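Local atomic coordinates of UTP--glucose-1-phosphate uridylyltransferase (Acinetobacter baumannii, PDB entry 6IKX), a protein that catalyses the transfer of a uridylyl group from UTP to alpha-D-glucose 1-phosphate, yielding UDP-glucose, the activated form of the sugar, and diphosphate. Residues L143-S148 with R250-T255; G208-P213 with I231-A236; M217-N222 with I237-D242; Q254-G259 with Y264-L269. The protein carries 1 engineered substitution. All blocks are in the same frame, centred on the assembly; numbering follows the deposited sequence.

Interaction 1. Residues L143-S148 with R250-T255. With SO4 (sulfate ion), chain I.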
loop_
_atom_site.group_PDB
_atom_site.type_symbol
_atom_site.label_atom_id
_atom_site.label_comp_id
_atom_site.label_asym_id
_atom_site.label_seq_id
_atom_site.Cartn_x
_atom_site.Cartn_y
_atom_site.Cartn_z
ATOM N N LEU A 143 23.262 -2.580 24.491
ATOM C CA LEU A 143 23.741 -3.016 23.151
ATOM C C LEU A 143 25.166 -2.499 22.932
ATOM O O LEU A 143 25.974 -3.203 22.296
ATOM C CB LEU A 143 22.837 -2.524 22.028
ATOM C CG LEU A 143 23.348 -2.943 20.647
ATOM C CD1 LEU A 143 23.327 -4.450 20.487
ATOM C CD2 LEU A 143 22.544 -2.290 19.544
ATOM N N SER A 144 25.445 -1.284 23.396
ATOM C CA SER A 144 26.768 -0.634 23.253
ATOM C C SER A 144 27.774 -1.358 24.153
ATOM O O SER A 144 28.866 -1.711 23.668
ATOM C CB SER A 144 26.645 0.827 23.541
ATOM O OG SER A 144 27.732 1.281 24.311
ATOM N N ARG A 145 27.423 -1.598 25.417
ATOM C CA ARG A 145 28.280 -2.397 26.324
ATOM C C ARG A 145 28.644 -3.702 25.630
ATOM O O ARG A 145 29.827 -4.051 25.594
ATOM C CB ARG A 145 27.552 -2.766 27.609
ATOM C CG ARG A 145 27.661 -1.707 28.685
ATOM C CD ARG A 145 26.514 -1.912 29.631
ATOM N NE ARG A 145 26.027 -0.612 29.989
ATOM C CZ ARG A 145 26.515 0.115 30.969
ATOM N NH1 ARG A 145 27.502 -0.356 31.706
ATOM N NH2 ARG A 145 26.011 1.310 31.209
ATOM N N MET A 146 27.622 -4.403 25.140
ATOM C CA MET A 146 27.746 -5.754 24.545
ATOM C C MET A 146 28.579 -5.714 23.250
ATOM O O MET A 146 29.342 -6.645 23.056
ATOM C CB MET A 146 26.359 -6.350 24.295
ATOM C CG MET A 146 26.419 -7.698 23.632
ATOM S SD MET A 146 24.879 -8.605 23.772
ATOM C CE MET A 146 24.200 -8.374 22.129
ATOM N N ILE A 147 28.442 -4.699 22.390
ATOM C CA ILE A 147 29.256 -4.549 21.133
ATOM C C ILE A 147 30.737 -4.385 21.534
ATOM O O ILE A 147 31.623 -5.061 20.938
ATOM C CB ILE A 147 28.722 -3.397 20.234
ATOM C CG1 ILE A 147 27.377 -3.775 19.599
ATOM C CG2 ILE A 147 29.726 -2.982 19.157
ATOM C CD1 ILE A 147 26.610 -2.643 18.959
ATOM N N SER A 148 31.017 -3.545 22.525
ATOM C CA SER A 148 32.414 -3.264 22.937
ATOM C C SER A 148 33.015 -4.584 23.448
ATOM O O SER A 148 34.027 -5.064 22.900
ATOM C CB SER A 148 32.496 -2.101 23.909
ATOM O OG SER A 148 32.356 -2.547 25.227
ATOM N N ARG A 250 25.175 -10.242 30.155
ATOM C CA ARG A 250 24.018 -10.021 31.044
ATOM C C ARG A 250 23.731 -8.529 31.121
ATOM O O ARG A 250 24.574 -7.765 31.636
ATOM C CB ARG A 250 24.253 -10.567 32.456
ATOM C CG ARG A 250 23.052 -10.453 33.391
ATOM C CD ARG A 250 23.504 -10.781 34.794
ATOM N NE ARG A 250 22.475 -10.728 35.831
ATOM C CZ ARG A 250 22.707 -11.011 37.109
ATOM N NH1 ARG A 250 23.923 -11.347 37.502
ATOM N NH2 ARG A 250 21.738 -10.952 37.997
ATOM N N MET A 251 22.530 -8.188 30.681
ATOM C CA MET A 251 21.947 -6.842 30.712
ATOM C C MET A 251 22.196 -6.180 32.062
ATOM O O MET A 251 22.143 -6.858 33.101
ATOM C CB MET A 251 20.435 -6.937 30.549
ATOM C CG MET A 251 20.015 -7.258 29.165
ATOM S SD MET A 251 18.243 -7.306 29.110
ATOM C CE MET A 251 17.816 -5.582 29.355
ATOM N N GLN A 252 22.293 -4.860 32.015
ATOM C CA GLN A 252 22.198 -3.974 33.195
ATOM C C GLN A 252 20.809 -3.306 33.173
ATOM O O GLN A 252 20.394 -2.847 34.225
ATOM C CB GLN A 252 23.471 -3.106 33.181
ATOM C CG GLN A 252 23.293 -1.656 33.573
ATOM C CD GLN A 252 22.734 -0.900 32.410
ATOM O OE1 GLN A 252 23.136 -1.131 31.271
ATOM N NE2 GLN A 252 21.787 -0.024 32.705
ATOM N N GLY A 253 20.097 -3.319 32.035
ATOM C CA GLY A 253 18.853 -2.549 31.806
ATOM C C GLY A 253 17.625 -3.439 31.967
ATOM O O GLY A 253 17.747 -4.468 32.611
ATOM N N GLN A 254 16.497 -3.082 31.361
ATOM C CA GLN A 254 15.180 -3.749 31.564
ATOM C C GLN A 254 14.531 -4.026 30.199
ATOM O O GLN A 254 14.610 -3.133 29.326
ATOM C CB GLN A 254 14.300 -2.852 32.433
ATOM C CG GLN A 254 13.119 -3.588 33.046
ATOM C CD GLN A 254 12.236 -2.741 33.937
ATOM O OE1 GLN A 254 11.378 -3.269 34.651
ATOM N NE2 GLN A 254 12.422 -1.427 33.894
ATOM N N THR A 255 13.906 -5.191 30.000
ATOM C CA THR A 255 13.253 -5.573 28.711
ATOM C C THR A 255 11.736 -5.448 28.836
ATOM O O THR A 255 11.242 -5.464 29.970
ATOM C CB THR A 255 13.673 -6.969 28.246
ATOM O OG1 THR A 255 12.960 -7.954 28.995
ATOM C CG2 THR A 255 15.160 -7.186 28.411
HETATM S S SO4 I . 28.139 1.902 35.194
HETATM O O1 SO4 I . 28.353 2.187 33.800
HETATM O O2 SO4 I . 28.734 2.948 35.980
HETATM O O3 SO4 I . 28.764 0.649 35.525
HETATM O O4 SO4 I . 26.724 1.830 35.480
#
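The guanidinium of Arg145 has the amide of Gln252 over one face and a sulfate ion at its edge. Gln252 OE1 stands above that face, 3.2 Å from Arg145 NE, but the angle is too poor for a hydrogen bond; the contact instead sets a carbonyl oxygen over a cationic plane, which is probably favourable electrostatically. The two flat groups are inclined by 47° and their side chains cross at about a right angle, so they do not stack. In the guanidinium plane, Arg145 NH1 reaches the sulfate O1 at 3.4 Å, a weak hydrogen bond to an ion probably taken up from the crystallisation liquor.

Arg145 projects from helix 142-153, which lies against the central sheet of the GT-A nucleotidyltransferase fold, whereas Gln252 sits in the loop between strand 246-250 of that sheet and strand 254-257 of a small two-stranded one. The contact lies where helix 142-153 meets the turn by which the chain passes from one sheet to the other.

Both polar ends have firmer partners nearby. Arg145 NH2 donates to Gln140 O, and Gln252 NE2 donates to Asp136 OD1, which steadies the amide while its oxygen faces the arginine. A bend at chi2 (-79°) folds the Gln252 chain and turns this oxygen toward the helix. The carboxylate of Asp142 accepts from the backbone N of both Gln252 and Gly253, gripping the same loop.

Interaction 2. Residues G208-P213 with I231-A236. With SO4 (sulfate ion), chain D.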
loop_
_atom_site.group_PDB
_atom_site.type_symbol
_atom_site.label_atom_id
_atom_site.label_comp_id
_atom_site.label_asym_id
_atom_site.label_seq_id
_atom_site.Cartn_x
_atom_site.Cartn_y
_atom_site.Cartn_z
ATOM N N GLY A 208 17.019 -11.480 22.813
ATOM C CA GLY A 208 16.836 -11.073 21.405
ATOM C C GLY A 208 17.726 -9.897 21.004
ATOM O O GLY A 208 17.274 -9.029 20.177
ATOM N N ARG A 209 18.950 -9.868 21.551
ATOM C CA ARG A 209 20.067 -8.997 21.116
ATOM C C ARG A 209 21.307 -9.872 20.904
ATOM O O ARG A 209 21.664 -10.661 21.774
ATOM C CB ARG A 209 20.311 -7.868 22.127
ATOM C CG ARG A 209 19.110 -6.958 22.371
ATOM C CD ARG A 209 18.780 -6.061 21.183
ATOM N NE ARG A 209 17.747 -5.067 21.497
ATOM C CZ ARG A 209 16.437 -5.182 21.229
ATOM N NH1 ARG A 209 15.933 -6.256 20.650
ATOM N NH2 ARG A 209 15.629 -4.201 21.540
ATOM N N TYR A 210 21.935 -9.739 19.749
ATOM C CA TYR A 210 23.094 -10.555 19.342
ATOM C C TYR A 210 24.114 -9.643 18.655
ATOM O O TYR A 210 23.748 -8.666 17.982
ATOM C CB TYR A 210 22.683 -11.702 18.414
ATOM C CG TYR A 210 21.532 -12.559 18.886
ATOM C CD1 TYR A 210 20.219 -12.087 18.887
ATOM C CD2 TYR A 210 21.744 -13.854 19.310
ATOM C CE1 TYR A 210 19.163 -12.878 19.319
ATOM C CE2 TYR A 210 20.695 -14.665 19.714
ATOM C CZ TYR A 210 19.400 -14.179 19.713
ATOM O OH TYR A 210 18.389 -14.992 20.102
ATOM N N VAL A 211 25.386 -9.963 18.854
ATOM C CA VAL A 211 26.495 -9.543 17.955
ATOM C C VAL A 211 27.165 -10.830 17.509
ATOM O O VAL A 211 27.473 -11.622 18.374
ATOM C CB VAL A 211 27.456 -8.602 18.684
ATOM C CG1 VAL A 211 28.462 -8.005 17.719
ATOM C CG2 VAL A 211 26.689 -7.543 19.446
ATOM N N LEU A 212 27.267 -11.038 16.202
ATOM C CA LEU A 212 27.660 -12.305 15.544
ATOM C C LEU A 212 28.676 -11.960 14.471
ATOM O O LEU A 212 28.669 -10.862 13.921
ATOM C CB LEU A 212 26.453 -12.969 14.873
ATOM C CG LEU A 212 25.199 -13.157 15.718
ATOM C CD1 LEU A 212 24.035 -13.556 14.827
ATOM C CD2 LEU A 212 25.399 -14.196 16.804
ATOM N N PRO A 213 29.589 -12.884 14.158
ATOM C CA PRO A 213 30.437 -12.743 12.986
ATOM C C PRO A 213 29.697 -13.113 11.701
ATOM O O PRO A 213 28.707 -13.754 11.775
ATOM C CB PRO A 213 31.577 -13.737 13.284
ATOM C CG PRO A 213 30.913 -14.815 14.098
ATOM C CD PRO A 213 29.926 -14.061 14.966
ATOM N N ILE A 231 14.801 -22.971 9.770
ATOM C CA ILE A 231 16.262 -22.704 9.982
ATOM C C ILE A 231 16.414 -21.934 11.297
ATOM O O ILE A 231 15.845 -20.833 11.392
ATOM C CB ILE A 231 16.905 -21.943 8.802
ATOM C CG1 ILE A 231 17.167 -22.813 7.565
ATOM C CG2 ILE A 231 18.193 -21.298 9.252
ATOM C CD1 ILE A 231 16.240 -24.016 7.390
ATOM N N GLN A 232 17.184 -22.502 12.232
ATOM C CA GLN A 232 17.231 -22.187 13.691
ATOM C C GLN A 232 18.567 -21.469 14.025
ATOM O O GLN A 232 19.640 -22.100 13.990
ATOM C CB GLN A 232 17.069 -23.532 14.424
ATOM C CG GLN A 232 16.134 -23.556 15.630
ATOM C CD GLN A 232 14.673 -23.504 15.262
ATOM O OE1 GLN A 232 13.879 -22.783 15.877
ATOM N NE2 GLN A 232 14.307 -24.271 14.245
ATOM N N LEU A 233 18.536 -20.175 14.332
ATOM C CA LEU A 233 19.727 -19.400 14.771
ATOM C C LEU A 233 20.507 -20.122 15.893
ATOM O O LEU A 233 21.724 -20.146 15.816
ATOM C CB LEU A 233 19.284 -18.003 15.223
ATOM C CG LEU A 233 20.419 -17.051 15.602
ATOM C CD1 LEU A 233 21.423 -16.920 14.470
ATOM C CD2 LEU A 233 19.902 -15.683 16.035
ATOM N N THR A 234 19.843 -20.671 16.903
ATOM C CA THR A 234 20.460 -21.272 18.119
ATOM C C THR A 234 21.402 -22.417 17.760
ATOM O O THR A 234 22.400 -22.586 18.511
ATOM C CB THR A 234 19.417 -21.800 19.104
ATOM O OG1 THR A 234 18.516 -22.614 18.359
ATOM C CG2 THR A 234 18.668 -20.689 19.804
ATOM N N ASP A 235 21.140 -23.127 16.659
ATOM C CA ASP A 235 22.009 -24.250 16.233
ATOM C C ASP A 235 22.967 -23.821 15.105
ATOM O O ASP A 235 23.964 -24.545 14.869
ATOM C CB ASP A 235 21.198 -25.538 16.028
ATOM C CG ASP A 235 20.190 -25.516 14.908
ATOM O OD1 ASP A 235 20.522 -24.955 13.848
ATOM O OD2 ASP A 235 19.095 -26.089 15.109
ATOM N N ALA A 236 22.774 -22.668 14.477
ATOM C CA ALA A 236 23.882 -22.001 13.752
ATOM C C ALA A 236 24.938 -21.548 14.778
ATOM O O ALA A 236 26.124 -21.710 14.514
ATOM C CB ALA A 236 23.369 -20.849 12.937
HETATM S S SO4 D . 15.960 -19.548 16.190
HETATM O O1 SO4 D . 16.314 -19.153 14.852
HETATM O O2 SO4 D . 16.146 -18.447 17.106
HETATM O O3 SO4 D . 14.582 -19.968 16.204
HETATM O O4 SO4 D . 16.800 -20.640 16.600
#
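Leu233 meets Tyr210 from the opposite direction and lays one methyl over the face of its ring. In this CH-pi contact the methyl stands almost straight above the ring: Leu233 CD2 lies 4.0 Å from the centroid of the Tyr210 ring and 16° off the normal, with a slight shift toward CE2 and CZ. This is the close-packed part. With CG trans to the backbone N (chi1 -175°), the leucine sends its two methyls to different neighbours, and the second is more loosely placed, Leu233 CD1 standing 4.3 Å from Leu212 CD1.

The start of the helix, by contrast, is polar and lies on the solvent side, where Gln232 is exposed at the N-cap position. A sulfate ion, probably from the crystallisation liquor, sits where the first turn begins. Thr234 N donates to sulfate O4 at 3.1 Å in an almost straight bond of 176°, and Thr234 OG1 donates to the same oxygen at 3.2 Å. Leu233 N also points at the ion, although that distance is doubtfully short.

Tyr210 comes close to Val206, a UDP-glucose-binding residue. Helix 233-240 thus packs on strand 209-212 of the GT-A sheet through Leu233, while its N-terminus, a common anion-binding place in proteins, is taken by the sulfate.

Interaction 3. Residues M217-N222 with I237-D242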
loop_
_atom_site.group_PDB
_atom_site.type_symbol
_atom_site.label_atom_id
_atom_site.label_comp_id
_atom_site.label_asym_id
_atom_site.label_seq_id
_atom_site.Cartn_x
_atom_site.Cartn_y
_atom_site.Cartn_z
ATOM N N MET A 217 26.532 -16.686 8.532
ATOM C CA MET A 217 25.657 -16.783 7.331
ATOM C C MET A 217 25.889 -18.105 6.606
ATOM O O MET A 217 24.916 -18.611 6.018
ATOM C CB MET A 217 25.898 -15.638 6.333
ATOM C CG MET A 217 25.547 -14.279 6.877
ATOM S SD MET A 217 23.772 -13.981 6.957
ATOM C CE MET A 217 23.828 -12.427 7.842
ATOM N N GLN A 218 27.123 -18.615 6.607
ATOM C CA GLN A 218 27.472 -19.909 5.956
ATOM C C GLN A 218 27.071 -21.021 6.902
ATOM O O GLN A 218 26.646 -22.092 6.435
ATOM C CB GLN A 218 28.958 -20.011 5.641
ATOM C CG GLN A 218 29.315 -19.420 4.287
ATOM C CD GLN A 218 29.299 -17.915 4.340
ATOM O OE1 GLN A 218 29.838 -17.323 5.272
ATOM N NE2 GLN A 218 28.679 -17.298 3.340
ATOM N N LEU A 219 27.181 -20.742 8.190
ATOM C CA LEU A 219 26.615 -21.640 9.204
ATOM C C LEU A 219 25.099 -21.759 8.987
ATOM O O LEU A 219 24.619 -22.913 8.965
ATOM C CB LEU A 219 26.982 -21.118 10.590
ATOM C CG LEU A 219 28.482 -21.129 10.911
ATOM C CD1 LEU A 219 28.742 -20.755 12.374
ATOM C CD2 LEU A 219 29.095 -22.473 10.589
ATOM N N LEU A 220 24.353 -20.656 8.825
ATOM C CA LEU A 220 22.858 -20.699 8.645
ATOM C C LEU A 220 22.511 -21.452 7.349
ATOM O O LEU A 220 21.473 -22.112 7.329
ATOM C CB LEU A 220 22.258 -19.288 8.654
ATOM C CG LEU A 220 22.135 -18.628 10.034
ATOM C CD1 LEU A 220 21.933 -17.145 9.899
ATOM C CD2 LEU A 220 20.990 -19.206 10.852
ATOM N N GLU A 221 23.358 -21.385 6.314
ATOM C CA GLU A 221 23.143 -22.111 5.033
ATOM C C GLU A 221 23.312 -23.625 5.249
ATOM O O GLU A 221 23.016 -24.361 4.322
ATOM C CB GLU A 221 24.107 -21.616 3.949
ATOM C CG GLU A 221 23.638 -20.328 3.296
ATOM C CD GLU A 221 24.612 -19.541 2.429
ATOM O OE1 GLU A 221 25.834 -19.710 2.574
ATOM O OE2 GLU A 221 24.130 -18.712 1.629
ATOM N N ASN A 222 23.780 -24.083 6.419
ATOM C CA ASN A 222 24.188 -25.503 6.646
ATOM C C ASN A 222 23.552 -26.070 7.920
ATOM O O ASN A 222 24.087 -27.058 8.436
ATOM C CB ASN A 222 25.715 -25.619 6.654
ATOM C CG ASN A 222 26.290 -25.529 5.253
ATOM O OD1 ASN A 222 26.263 -26.508 4.518
ATOM N ND2 ASN A 222 26.764 -24.358 4.857
ATOM N N ILE A 237 24.504 -21.048 15.935
ATOM C CA ILE A 237 25.395 -20.609 17.039
ATOM C C ILE A 237 26.036 -21.854 17.668
ATOM O O ILE A 237 27.291 -21.873 17.828
ATOM C CB ILE A 237 24.591 -19.750 18.019
ATOM C CG1 ILE A 237 24.224 -18.417 17.363
ATOM C CG2 ILE A 237 25.331 -19.560 19.334
ATOM C CD1 ILE A 237 23.135 -17.618 18.092
ATOM N N ALA A 238 25.257 -22.901 17.932
ATOM C CA ALA A 238 25.836 -24.218 18.296
ATOM C C ALA A 238 27.000 -24.538 17.349
ATOM O O ALA A 238 28.067 -24.865 17.887
ATOM C CB ALA A 238 24.815 -25.334 18.309
ATOM N N MET A 239 26.816 -24.446 16.020
ATOM C CA MET A 239 27.847 -24.831 15.007
ATOM C C MET A 239 29.076 -23.908 15.117
ATOM O O MET A 239 30.202 -24.359 14.830
ATOM C CB MET A 239 27.313 -24.755 13.567
ATOM C CG MET A 239 26.400 -25.925 13.180
ATOM S SD MET A 239 25.167 -25.554 11.872
ATOM C CE MET A 239 26.222 -25.667 10.430
ATOM N N LEU A 240 28.865 -22.645 15.468
ATOM C CA LEU A 240 29.938 -21.645 15.620
ATOM C C LEU A 240 30.805 -22.034 16.827
ATOM O O LEU A 240 31.969 -21.685 16.842
ATOM C CB LEU A 240 29.273 -20.277 15.774
ATOM C CG LEU A 240 30.211 -19.091 15.912
ATOM C CD1 LEU A 240 31.105 -18.921 14.701
ATOM C CD2 LEU A 240 29.434 -17.827 16.184
ATOM N N GLN A 241 30.235 -22.736 17.803
ATOM C CA GLN A 241 30.918 -23.192 19.050
ATOM C C GLN A 241 32.105 -24.079 18.681
ATOM O O GLN A 241 33.095 -24.062 19.390
ATOM C CB GLN A 241 29.952 -23.962 19.950
ATOM C CG GLN A 241 30.323 -23.896 21.419
ATOM C CD GLN A 241 29.972 -22.567 22.047
ATOM O OE1 GLN A 241 28.798 -22.197 22.126
ATOM N NE2 GLN A 241 30.984 -21.857 22.545
ATOM N N ASP A 242 31.995 -24.766 17.556
ATOM C CA ASP A 242 33.017 -25.661 16.994
ATOM C C ASP A 242 34.324 -24.930 16.692
ATOM O O ASP A 242 35.339 -25.606 16.629
ATOM C CB ASP A 242 32.528 -26.275 15.691
ATOM C CG ASP A 242 31.491 -27.359 15.879
ATOM O OD1 ASP A 242 31.255 -27.774 17.039
ATOM O OD2 ASP A 242 30.953 -27.796 14.858
#
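Leu219 and Leu240 make the tightest of the apolar contacts here. Leu219 CD1 presses to 3.5 Å from Leu240 CB, closer than carbons usually come; the two side chains cross at about a right angle, and Leu219 CD1 also lies beside Leu240 CD1. The other methyl serves a different neighbour: Leu219 CD2 is 4.2 Å from Met239 CB, where the two side chains slide past each other in opposite directions. One leucine therefore spreads its fork over two successive residues of the facing helix.

These helices, 216-220 and 233-240, follow strand 209-212 of the GT-A fold and pack together at the periphery before the chain returns to the sheet as strand 246-250. Residues 225-229, in the connection between them, are absent from the model. On its far side helix 216-220 leans on helix 109-115, where Leu220 touches Val113 and Leu114.

A second class of contact joins a methyl to backbone oxygens. The chain of Met239 runs across to the facing helix and bends at its last torsion (chi3 79°), which brings the terminal methyl against the end of the 217-222 segment. Met239 CE lies 3.2 Å from Asn222 O and 3.5 Å from Leu219 O, and also touches Asn222 CB.

Two hydrogen bonds within the 217-222 segment shape the surface that the methionine meets. Asn222 ND2 donates to Gln218 O at 2.8 Å, nearly straight at 172°, with the acceptor in the amide plane. Leu219 O, besides touching the methyl, accepts from Asn222 N at 2.9 Å.

Interaction 4. Residues Q254-G259 with Y264-L269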
loop_
_atom_site.group_PDB
_atom_site.type_symbol
_atom_site.label_atom_id
_atom_site.label_comp_id
_atom_site.label_asym_id
_atom_site.label_seq_id
_atom_site.Cartn_x
_atom_site.Cartn_y
_atom_site.Cartn_z
ATOM N N GLN A 254 16.497 -3.082 31.361
ATOM C CA GLN A 254 15.180 -3.749 31.564
ATOM C C GLN A 254 14.531 -4.026 30.199
ATOM O O GLN A 254 14.610 -3.133 29.326
ATOM C CB GLN A 254 14.300 -2.852 32.433
ATOM C CG GLN A 254 13.119 -3.588 33.046
ATOM C CD GLN A 254 12.236 -2.741 33.937
ATOM O OE1 GLN A 254 11.378 -3.269 34.651
ATOM N NE2 GLN A 254 12.422 -1.427 33.894
ATOM N N THR A 255 13.906 -5.191 30.000
ATOM C CA THR A 255 13.253 -5.573 28.711
ATOM C C THR A 255 11.736 -5.448 28.836
ATOM O O THR A 255 11.242 -5.464 29.970
ATOM C CB THR A 255 13.673 -6.969 28.246
ATOM O OG1 THR A 255 12.960 -7.954 28.995
ATOM C CG2 THR A 255 15.160 -7.186 28.411
ATOM N N PHE A 256 11.043 -5.290 27.703
ATOM C CA PHE A 256 9.564 -5.315 27.606
ATOM C C PHE A 256 9.198 -6.068 26.349
ATOM O O PHE A 256 9.682 -5.699 25.261
ATOM C CB PHE A 256 8.961 -3.917 27.547
ATOM C CG PHE A 256 9.377 -3.019 28.681
ATOM C CD1 PHE A 256 10.561 -2.312 28.624
ATOM C CD2 PHE A 256 8.591 -2.897 29.812
ATOM C CE1 PHE A 256 10.951 -1.503 29.680
ATOM C CE2 PHE A 256 8.970 -2.078 30.861
ATOM C CZ PHE A 256 10.164 -1.398 30.802
ATOM N N ASP A 257 8.420 -7.133 26.518
ATOM C CA ASP A 257 7.999 -7.986 25.387
ATOM C C ASP A 257 6.671 -7.419 24.879
ATOM O O ASP A 257 5.656 -7.689 25.544
ATOM C CB ASP A 257 7.950 -9.460 25.794
ATOM C CG ASP A 257 7.459 -10.340 24.660
ATOM O OD1 ASP A 257 7.773 -10.033 23.501
ATOM O OD2 ASP A 257 6.731 -11.296 24.938
ATOM N N CYS A 258 6.710 -6.639 23.783
ATOM C CA CYS A 258 5.536 -5.984 23.149
ATOM C C CYS A 258 4.766 -6.998 22.306
ATOM O O CYS A 258 3.526 -6.904 22.267
ATOM C CB CYS A 258 5.953 -4.757 22.361
ATOM S SG CYS A 258 6.659 -3.529 23.486
ATOM N N GLY A 259 5.455 -7.986 21.741
ATOM C CA GLY A 259 4.811 -9.136 21.080
ATOM C C GLY A 259 3.688 -9.730 21.919
ATOM O O GLY A 259 2.864 -10.452 21.333
ATOM N N TYR A 264 3.360 -5.331 26.448
ATOM C CA TYR A 264 3.012 -4.065 25.751
ATOM C C TYR A 264 2.468 -3.039 26.760
ATOM O O TYR A 264 3.109 -1.973 26.942
ATOM C CB TYR A 264 2.048 -4.326 24.597
ATOM C CG TYR A 264 1.447 -3.082 23.997
ATOM C CD1 TYR A 264 2.208 -2.230 23.205
ATOM C CD2 TYR A 264 0.121 -2.738 24.262
ATOM C CE1 TYR A 264 1.665 -1.059 22.696
ATOM C CE2 TYR A 264 -0.447 -1.608 23.704
ATOM C CZ TYR A 264 0.336 -0.759 22.948
ATOM O OH TYR A 264 -0.230 0.355 22.441
ATOM N N LEU A 265 1.353 -3.349 27.429
ATOM C CA LEU A 265 0.754 -2.469 28.481
ATOM C C LEU A 265 1.850 -2.088 29.489
ATOM O O LEU A 265 1.785 -1.017 30.078
ATOM C CB LEU A 265 -0.417 -3.170 29.195
ATOM C CG LEU A 265 -1.631 -3.601 28.364
ATOM C CD1 LEU A 265 -2.162 -2.436 27.560
ATOM N N LYS A 266 2.818 -2.957 29.736
ATOM C CA LYS A 266 3.855 -2.670 30.766
ATOM C C LYS A 266 4.821 -1.588 30.217
ATOM O O LYS A 266 5.142 -0.648 30.937
ATOM C CB LYS A 266 4.531 -3.990 31.159
ATOM C CG LYS A 266 5.446 -3.954 32.387
ATOM C CD LYS A 266 6.568 -4.994 32.268
ATOM C CE LYS A 266 7.287 -5.350 33.553
ATOM N NZ LYS A 266 7.474 -4.139 34.372
ATOM N N ALA A 267 5.253 -1.691 28.965
ATOM C CA ALA A 267 6.081 -0.675 28.269
ATOM C C ALA A 267 5.310 0.655 28.244
ATOM O O ALA A 267 5.857 1.694 28.674
ATOM C CB ALA A 267 6.463 -1.145 26.876
ATOM N N VAL A 268 4.038 0.639 27.852
ATOM C CA VAL A 268 3.289 1.920 27.753
ATOM C C VAL A 268 3.364 2.606 29.114
ATOM O O VAL A 268 3.528 3.805 29.145
ATOM C CB VAL A 268 1.839 1.718 27.299
ATOM C CG1 VAL A 268 1.055 3.025 27.391
ATOM C CG2 VAL A 268 1.779 1.130 25.895
ATOM N N LEU A 269 3.233 1.859 30.204
ATOM C CA LEU A 269 3.206 2.451 31.566
ATOM C C LEU A 269 4.586 2.997 31.948
ATOM O O LEU A 269 4.654 4.099 32.552
ATOM C CB LEU A 269 2.752 1.364 32.539
ATOM C CG LEU A 269 1.248 1.106 32.533
ATOM C CD1 LEU A 269 0.965 -0.211 33.200
ATOM C CD2 LEU A 269 0.505 2.236 33.240
#
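Strand 254-257, paired antiparallel with strand 132-135 in the nucleotidyltransferase fold, turns back into helix 261-273, which then lies against it and brings Ala267 onto Phe256. The axes of strand 254-257 and helix residues 264-269 approach to 7.2 Å, with their directions 131° apart. The turn borders the nucleotide site, since Asp257 neighbours Arg15 and Asp131, both UTP-binding residues, and makes a long, weak ion pair with the former.

The small side chain of Ala267 lets the strand come close, with Phe256 and Lys266 packing round it. Ala267 CB fits 3.8 Å from Phe256 CB, and Cys258 SG approaches the same methyl at 4.1 Å. The phenyl ring meets the helix obliquely, Phe256 CD2 standing 3.6 Å from Ala267 N, while the aliphatic part of Lys266 crosses beside it with CD 3.8 Å from Phe256 CD2. Tyr271 and His270 add further rings around Phe256.

Near the start of the helix the backbones come into contact, but Asp257 O and Tyr264 N, 3.4 Å apart, are poorly angled for a hydrogen bond. Tyr264 swings its ring away from the strand, its CG trans to the backbone N (chi1 169°), and its OH donates to Thr29 O. Leu265 and Lys266 contact Phe282 and Leu285 of the second subunit, so the helix also lies at the subunit interface. At the partly exposed side, the lysine bends at its last torsion, leaving Lys266 NZ 4.0 Å from Gln254 OE1.

Interaction 2 is the buried contact of the set and interaction 1 the surface one, with interactions 3 and 4 partly buried. Interactions 2 and 3 share helix 233-240 and touch directly: Ala236 CB meets Leu220 CD2 at 3.6 Å. Interactions 1 and 4 share strand 254-257, the first through the loop that enters it, the second through the strand itself and the turn that follows. Met146 of interaction 1 packs on Val211 of interaction 2, linking these pairs. Chemistry follows place: aromatic-aliphatic packing in 2 and 4, aliphatic and methionine contacts in 3, an arginine-amide meeting in 1. Sulfates mark the polar sides of interactions 1 and 2, whereas interaction 4 alone borders a second subunit.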